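Local coordinates for protein PrimPol AEP domain (PP-N190) (Cyanophage S-2L, PDB 6ZP9) that probably synthesises DNA primers and extends DNA chains, as the archaeo-eukaryotic primase-type catalytic domain of a cyanophage primase-polymerase, at residues P110-Q115 / H125-H130. Numbering follows the deposited sequence.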
ATOM      1  N   PRO A 110      -5.205 -16.583   1.679  1.00 20.62           N
ATOM      2  CA  PRO A 110      -3.903 -17.049   2.164  1.00 19.86           C
ATOM      3  C   PRO A 110      -3.253 -15.963   3.012  1.00 17.56           C
ATOM      4  O   PRO A 110      -3.659 -14.801   2.998  1.00 18.69           O
ATOM      5  CB  PRO A 110      -3.118 -17.311   0.875  1.00 21.91           C
ATOM      6  CG  PRO A 110      -3.699 -16.366  -0.102  1.00 20.04           C
ATOM      7  CD  PRO A 110      -5.163 -16.218   0.251  1.00 21.97           C
ATOM      8  N   ARG A 111      -2.237 -16.365   3.764  1.00 16.99           N
ATOM      9  CA  ARG A 111      -1.576 -15.438   4.672  1.00 17.94           C
ATOM     10  C   ARG A 111      -0.924 -14.305   3.882  1.00 15.81           C
ATOM     11  O   ARG A 111      -0.250 -14.568   2.877  1.00 16.64           O
ATOM     12  CB  ARG A 111      -0.526 -16.167   5.509  1.00 20.30           C
ATOM     13  CG  ARG A 111       0.193 -15.272   6.494  1.00 18.31           C
ATOM     14  CD  ARG A 111       1.173 -16.068   7.334  1.00 17.49           C
ATOM     15  NE  ARG A 111       0.505 -17.160   8.041  1.00 22.04           N
ATOM     16  CZ  ARG A 111      -0.116 -17.033   9.213  1.00 23.64           C
ATOM     17  NH1 ARG A 111      -0.174 -15.853   9.833  1.00 22.21           N
ATOM     18  NH2 ARG A 111      -0.695 -18.092   9.764  1.00 22.17           N
ATOM     19  N   PRO A 112      -1.109 -13.048   4.280  1.00 14.16           N
ATOM     20  CA  PRO A 112      -0.470 -11.950   3.545  1.00 13.41           C
ATOM     21  C   PRO A 112       1.050 -12.087   3.552  1.00 13.56           C
ATOM     22  O   PRO A 112       1.648 -12.624   4.490  1.00 15.77           O
ATOM     23  CB  PRO A 112      -0.926 -10.702   4.315  1.00 14.37           C
ATOM     24  CG  PRO A 112      -2.212 -11.122   4.981  1.00 13.97           C
ATOM     25  CD  PRO A 112      -1.996 -12.562   5.353  1.00 14.99           C
ATOM     26  N   SER A 113       1.679 -11.617   2.470  1.00 12.43           N
ATOM     27  CA  SER A 113       3.137 -11.542   2.453  1.00 15.08           C
ATOM     28  C   SER A 113       3.648 -10.647   3.573  1.00 13.63           C
ATOM     29  O   SER A 113       4.672 -10.946   4.200  1.00 15.27           O
ATOM     30  CB  SER A 113       3.622 -11.022   1.102  1.00 15.35           C
ATOM     31  OG  SER A 113       3.237 -11.892   0.053  1.00 13.51           O
ATOM     32  N   PHE A 114       2.968  -9.519   3.810  1.00 14.32           N
ATOM     33  CA  PHE A 114       3.259  -8.659   4.953  1.00 11.31           C
ATOM     34  C   PHE A 114       2.046  -7.785   5.224  1.00 11.33           C
ATOM     35  O   PHE A 114       1.119  -7.703   4.419  1.00 13.25           O
ATOM     36  CB  PHE A 114       4.510  -7.800   4.740  1.00 11.49           C
ATOM     37  CG  PHE A 114       4.363  -6.720   3.696  1.00 11.79           C
ATOM     38  CD1 PHE A 114       4.570  -7.001   2.361  1.00 11.10           C
ATOM     39  CD2 PHE A 114       4.091  -5.414   4.060  1.00 13.53           C
ATOM     40  CE1 PHE A 114       4.482  -6.015   1.401  1.00 12.96           C
ATOM     41  CE2 PHE A 114       3.999  -4.408   3.101  1.00 11.53           C
ATOM     42  CZ  PHE A 114       4.197  -4.717   1.760  1.00 11.87           C
ATOM     43  N   GLN A 115       2.059  -7.152   6.387  1.00 11.93           N
ATOM     44  CA  GLN A 115       0.993  -6.263   6.808  1.00 14.16           C
ATOM     45  C   GLN A 115       1.607  -4.941   7.237  1.00 14.95           C
ATOM     46  O   GLN A 115       2.817  -4.834   7.448  1.00 13.00           O
ATOM     47  CB  GLN A 115       0.157  -6.890   7.942  1.00 12.80           C
ATOM     48  CG  GLN A 115      -0.493  -8.202   7.513  1.00 13.09           C
ATOM     49  CD  GLN A 115      -1.294  -8.857   8.605  1.00 14.13           C
ATOM     50  OE1 GLN A 115      -0.731  -9.357   9.586  1.00 17.18           O
ATOM     51  NE2 GLN A 115      -2.619  -8.890   8.438  1.00 15.50           N
ATOM     52  N   HIS A 125      -3.071  -4.982   4.146  1.00 12.37           N
ATOM     53  CA  HIS A 125      -2.645  -6.345   3.852  1.00 12.30           C
ATOM     54  C   HIS A 125      -2.100  -6.405   2.434  1.00 12.08           C
ATOM     55  O   HIS A 125      -2.732  -5.891   1.509  1.00 14.11           O
ATOM     56  CB  HIS A 125      -3.810  -7.330   3.991  1.00 12.82           C
ATOM     57  CG  HIS A 125      -4.636  -7.107   5.214  1.00 13.53           C
ATOM     58  ND1 HIS A 125      -4.411  -7.779   6.396  1.00 15.97           N
ATOM     59  CD2 HIS A 125      -5.685  -6.282   5.444  1.00 14.95           C
ATOM     60  CE1 HIS A 125      -5.284  -7.374   7.302  1.00 16.27           C
ATOM     61  NE2 HIS A 125      -6.068  -6.467   6.750  1.00 13.90           N
ATOM     62  N   TYR A 126      -0.945  -7.039   2.261  1.00 11.99           N
ATOM     63  CA  TYR A 126      -0.312  -7.180   0.956  1.00 11.71           C
ATOM     64  C   TYR A 126      -0.014  -8.640   0.625  1.00 14.02           C
ATOM     65  O   TYR A 126       0.473  -9.396   1.471  1.00 15.55           O
ATOM     66  CB  TYR A 126       0.995  -6.418   0.897  1.00 11.92           C
ATOM     67  CG  TYR A 126       0.911  -4.914   0.886  1.00 11.49           C
ATOM     68  CD1 TYR A 126       0.772  -4.199   2.072  1.00 11.81           C
ATOM     69  CD2 TYR A 126       1.038  -4.210  -0.301  1.00 12.64           C
ATOM     70  CE1 TYR A 126       0.750  -2.825   2.069  1.00 14.24           C
ATOM     71  CE2 TYR A 126       1.007  -2.840  -0.317  1.00 11.82           C
ATOM     72  CZ  TYR A 126       0.871  -2.152   0.866  1.00 13.44           C
ATOM     73  OH  TYR A 126       0.857  -0.778   0.848  1.00 17.02           O
ATOM     74  N   TRP A 127      -0.259  -9.018  -0.624  1.00 12.90           N
ATOM     75  CA  TRP A 127       0.139 -10.316  -1.157  1.00 14.05           C
ATOM     76  C   TRP A 127       1.036 -10.047  -2.364  1.00 11.93           C
ATOM     77  O   TRP A 127       0.571  -9.522  -3.385  1.00 13.57           O
ATOM     78  CB  TRP A 127      -1.081 -11.158  -1.539  1.00 15.63           C
ATOM     79  CG  TRP A 127      -1.955 -11.600  -0.383  1.00 12.92           C
ATOM     80  CD1 TRP A 127      -1.961 -12.832   0.226  1.00 15.25           C
ATOM     81  CD2 TRP A 127      -2.970 -10.829   0.270  1.00 13.91           C
ATOM     82  NE1 TRP A 127      -2.909 -12.862   1.225  1.00 14.56           N
ATOM     83  CE2 TRP A 127      -3.545 -11.651   1.270  1.00 14.50           C
ATOM     84  CE3 TRP A 127      -3.446  -9.522   0.114  1.00 13.03           C
ATOM     85  CZ2 TRP A 127      -4.565 -11.204   2.112  1.00 15.51           C
ATOM     86  CZ3 TRP A 127      -4.467  -9.080   0.958  1.00 14.17           C
ATOM     87  CH2 TRP A 127      -5.014  -9.922   1.941  1.00 13.67           C
ATOM     88  N   VAL A 128       2.324 -10.389  -2.245  1.00 12.00           N
ATOM     89  CA  VAL A 128       3.327 -10.039  -3.248  1.00 12.86           C
ATOM     90  C   VAL A 128       3.550 -11.223  -4.175  1.00 14.87           C
ATOM     91  O   VAL A 128       3.666 -12.367  -3.718  1.00 15.06           O
ATOM     92  CB  VAL A 128       4.644  -9.615  -2.574  1.00 14.09           C
ATOM     93  CG1 VAL A 128       5.672  -9.232  -3.629  1.00 13.92           C
ATOM     94  CG2 VAL A 128       4.384  -8.459  -1.615  1.00 13.94           C
ATOM     95  N   PHE A 129       3.618 -10.953  -5.478  1.00 12.67           N
ATOM     96  CA  PHE A 129       3.827 -11.999  -6.469  1.00 12.51           C
ATOM     97  C   PHE A 129       5.311 -12.151  -6.804  1.00 14.73           C
ATOM     98  O   PHE A 129       6.122 -11.250  -6.573  1.00 16.47           O
ATOM     99  CB  PHE A 129       3.030 -11.700  -7.738  1.00 15.54           C
ATOM    100  CG  PHE A 129       1.557 -11.605  -7.508  1.00 14.76           C
ATOM    101  CD1 PHE A 129       0.805 -12.751  -7.287  1.00 17.40           C
ATOM    102  CD2 PHE A 129       0.922 -10.371  -7.504  1.00 18.57           C
ATOM    103  CE1 PHE A 129      -0.560 -12.668  -7.065  1.00 19.06           C
ATOM    104  CE2 PHE A 129      -0.438 -10.279  -7.284  1.00 16.35           C
ATOM    105  CZ  PHE A 129      -1.180 -11.430  -7.063  1.00 18.32           C
ATOM    106  N   HIS A 130       5.658 -13.317  -7.364  1.00 15.85           N
ATOM    107  CA  HIS A 130       7.046 -13.571  -7.738  1.00 15.32           C
ATOM    108  C   HIS A 130       7.485 -12.751  -8.951  1.00 21.19           C
ATOM    109  O   HIS A 130       8.686 -12.500  -9.115  1.00 20.40           O
ATOM    110  CB  HIS A 130       7.263 -15.077  -7.980  1.00 18.52           C
ATOM    111  CG  HIS A 130       6.398 -15.667  -9.053  1.00 21.88           C
ATOM    112  ND1 HIS A 130       6.521 -15.329 -10.386  1.00 27.90           N
ATOM    113  CD2 HIS A 130       5.418 -16.604  -8.996  1.00 28.80           C
ATOM    114  CE1 HIS A 130       5.643 -16.014 -11.100  1.00 29.92           C
ATOM    115  NE2 HIS A 130       4.965 -16.799 -10.282  1.00 29.21           N
TER
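F114 pairs with Y126 and Q115 with H125, antiparallel, the first a hydrogen-bonded pair and the second non-hydrogen-bonded. Y126 N donates to F114 O (3.1 Å), and in return Y126 O takes two weak bonds, from S113 N and, at 3.4 Å, from F114 N. With S113 and F114 both set against Y126, the strand entry has a classic beta bulge. Beyond it the S113 side chain stands in for the backbone: its OG lies anti to the carbonyl carbon (chi1 -61°) and accepts a hydrogen bond from V128 N at 2.9 Å, almost straight (177°). The same hydroxyl is also hydrogen-bonded to E184 O.

Two further side-chain bonds lie on the face of Q115, H125 and W127. W127 NE1 donates to P110 O at 2.7 Å; the oxygen lies in the indole plane, whereas the nitrogen stands well above the carbonyl plane of P110. Q115 NE2 donates a hydrogen bond to H125 ND1 (2.9 Å); ND1 lies in the amide plane, while NE2 sits somewhat tilted out of the imidazole plane. ND1 thus serves as acceptor, which helps to fix the ring's rotation, while N180 ND2 bonds Q115 OE1 and V101 O receives a second bond from Q115 NE2.

Apolar contacts lie on both faces of the pairing. On one, the rings of F114 and Y126 form an offset stack, centroids 4.4 Å apart and planes nearly parallel, with Y126 CB over the phenyl and V128 CG2 at its edge. On the other, P112 CA makes a CH-pi contact with the five-membered ring of W127 (3.7 Å to its centroid), while P112 CG rests against W127 CZ2. Strands 85-90 and 177-179 flank the pair, making this bulged beta hairpin the centre of a four-stranded antiparallel sheet in the AEP domain.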